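Local coordinates for protein PKS (Streptomyces albus, PDB 4OQJ) that probably catalyses chain-extending condensation of carrier-bound acyl groups as a ketosynthase of an AT-less type I polyketide synthase in oxazolomycin biosynthesis, at residues 473-478 with 511-515. Residues are numbered along the deposited sequence.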
loop_
_atom_site.group_PDB
_atom_site.type_symbol
_atom_site.label_atom_id
_atom_site.label_comp_id
_atom_site.label_asym_id
_atom_site.label_seq_id
_atom_site.Cartn_x
_atom_site.Cartn_y
_atom_site.Cartn_z
ATOM N N THR A 473 -9.243 -11.073 32.583
ATOM C CA THR A 473 -8.831 -11.745 33.813
ATOM C C THR A 473 -9.116 -10.844 35.016
ATOM O O THR A 473 -9.179 -9.626 34.880
ATOM C CB THR A 473 -7.313 -12.096 33.837
ATOM O OG1 THR A 473 -6.555 -10.907 34.067
ATOM C CG2 THR A 473 -6.859 -12.775 32.542
ATOM N N PRO A 474 -9.273 -11.439 36.210
ATOM C CA PRO A 474 -9.452 -10.643 37.431
ATOM C C PRO A 474 -8.309 -9.680 37.685
ATOM O O PRO A 474 -8.509 -8.515 38.078
ATOM C CB PRO A 474 -9.517 -11.711 38.529
ATOM C CG PRO A 474 -10.050 -12.895 37.860
ATOM C CD PRO A 474 -9.483 -12.872 36.461
ATOM N N ALA A 475 -7.093 -10.165 37.455
ATOM C CA ALA A 475 -5.908 -9.355 37.676
ATOM C C ALA A 475 -5.937 -8.129 36.770
ATOM O O ALA A 475 -5.655 -7.004 37.212
ATOM C CB ALA A 475 -4.655 -10.174 37.441
ATOM N N ALA A 476 -6.292 -8.339 35.502
ATOM C CA ALA A 476 -6.391 -7.230 34.553
ATOM C C ALA A 476 -7.482 -6.240 34.981
ATOM O O ALA A 476 -7.301 -5.024 34.867
ATOM C CB ALA A 476 -6.666 -7.758 33.134
ATOM N N LEU A 477 -8.606 -6.763 35.469
ATOM C CA LEU A 477 -9.716 -5.919 35.920
ATOM C C LEU A 477 -9.282 -5.034 37.092
ATOM O O LEU A 477 -9.545 -3.823 37.105
ATOM C CB LEU A 477 -10.921 -6.782 36.317
ATOM C CG LEU A 477 -12.195 -6.043 36.741
ATOM C CD1 LEU A 477 -12.762 -5.246 35.580
ATOM C CD2 LEU A 477 -13.224 -7.029 37.280
ATOM N N ASP A 478 -8.586 -5.625 38.059
ATOM C CA ASP A 478 -8.063 -4.843 39.184
ATOM C C ASP A 478 -7.091 -3.759 38.722
ATOM O O ASP A 478 -7.190 -2.607 39.168
ATOM C CB ASP A 478 -7.389 -5.758 40.209
ATOM C CG ASP A 478 -8.394 -6.554 41.034
ATOM O OD1 ASP A 478 -9.581 -6.153 41.093
ATOM O OD2 ASP A 478 -8.002 -7.587 41.621
ATOM N N PRO A 511 -15.295 -10.624 29.957
ATOM C CA PRO A 511 -16.077 -11.419 30.926
ATOM C C PRO A 511 -15.988 -11.026 32.402
ATOM O O PRO A 511 -16.967 -11.212 33.129
ATOM C CB PRO A 511 -15.506 -12.837 30.756
ATOM C CG PRO A 511 -14.802 -12.829 29.447
ATOM C CD PRO A 511 -14.274 -11.447 29.284
ATOM N N TYR A 512 -14.832 -10.565 32.864
ATOM C CA TYR A 512 -14.714 -10.120 34.256
ATOM C C TYR A 512 -15.084 -8.652 34.313
ATOM O O TYR A 512 -14.406 -7.811 33.720
ATOM C CB TYR A 512 -13.306 -10.391 34.782
ATOM C CG TYR A 512 -13.029 -11.869 34.788
ATOM C CD1 TYR A 512 -12.507 -12.500 33.665
ATOM C CD2 TYR A 512 -13.352 -12.649 35.894
ATOM C CE1 TYR A 512 -12.280 -13.855 33.656
ATOM C CE2 TYR A 512 -13.126 -14.010 35.894
ATOM C CZ TYR A 512 -12.600 -14.607 34.776
ATOM O OH TYR A 512 -12.372 -15.958 34.762
ATOM N N ARG A 513 -16.160 -8.349 35.027
ATOM C CA ARG A 513 -16.779 -7.039 34.937
ATOM C C ARG A 513 -16.889 -6.319 36.269
ATOM O O ARG A 513 -16.954 -6.936 37.342
ATOM C CB ARG A 513 -18.171 -7.177 34.318
ATOM C CG ARG A 513 -18.135 -7.822 32.946
ATOM C CD ARG A 513 -19.494 -7.798 32.260
ATOM N NE ARG A 513 -19.431 -8.421 30.937
ATOM C CZ ARG A 513 -20.481 -8.592 30.129
ATOM N NH1 ARG A 513 -21.690 -8.202 30.501
ATOM N NH2 ARG A 513 -20.315 -9.154 28.941
ATOM N N ARG A 514 -16.930 -4.992 36.180
ATOM C CA ARG A 514 -17.042 -4.145 37.360
ATOM C C ARG A 514 -17.828 -2.913 37.003
ATOM O O ARG A 514 -17.767 -2.441 35.866
ATOM C CB ARG A 514 -15.666 -3.758 37.893
ATOM C CG ARG A 514 -15.700 -2.943 39.192
ATOM C CD ARG A 514 -14.336 -2.950 39.828
ATOM N NE ARG A 514 -14.091 -4.203 40.535
ATOM C CZ ARG A 514 -12.893 -4.757 40.708
ATOM N NH1 ARG A 514 -11.811 -4.181 40.209
ATOM N NH2 ARG A 514 -12.780 -5.902 41.382
ATOM N N ALA A 515 -18.594 -2.401 37.956
ATOM C CA ALA A 515 -19.357 -1.184 37.706
ATOM C C ALA A 515 -19.594 -0.390 38.978
ATOM O O ALA A 515 -19.588 -0.923 40.089
ATOM C CB ALA A 515 -20.686 -1.509 37.034
#
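A helix-on-sheet contact at the protein surface joins the first turn of helix 474-490 to the start of strand 512-518, in a small α/β region consistent with the linker domain that follows the ketosynthase core in these synthases. Strand 512-518 is the middle of a three-stranded antiparallel sheet, between strands 465-471 and 536-539; strand 465-471 leads directly into the helix, which folds back over this sheet. The axes of helix 474-478 and strand 512-515 run in the same general sense, inclined by 27° and 8.3 Å apart at closest approach.

T473 is the N-cap: its OG1 accepts from A476 N at 3.0 Å, satisfying an otherwise partnerless amide. P474 follows, where proline fits because no backbone NH is needed. Its ring lies over one face of Y512 in a CH-pi contact, P474 CD standing 3.8 Å from the ring centroid. One turn on, apolar L477 points toward the strand and fills the space between Y512 and R514, its CD1 3.6 Å from Y512 O.

Y512 and R514 both face the helix, whereas the CA-to-CB bond of R513 points away; its guanidinium hydrogen-bonds to W672 O and makes a cation-pi contact with W672. L477 CG lies over one face of the R514 guanidinium, 4.0 Å from R514 NH1. R514 NH1 and NH2 donate to D478 OD1 at 3.1 and 3.2 Å, a salt bridge with two hydrogen bonds to one carboxylate oxygen; NE also hydrogen-bonds to T538 OG1 and NH1 to T481 OG1. The guanidinium thus ties the helix to two strands, its charge balanced by D478 at the exposed margin of an otherwise largely apolar contact.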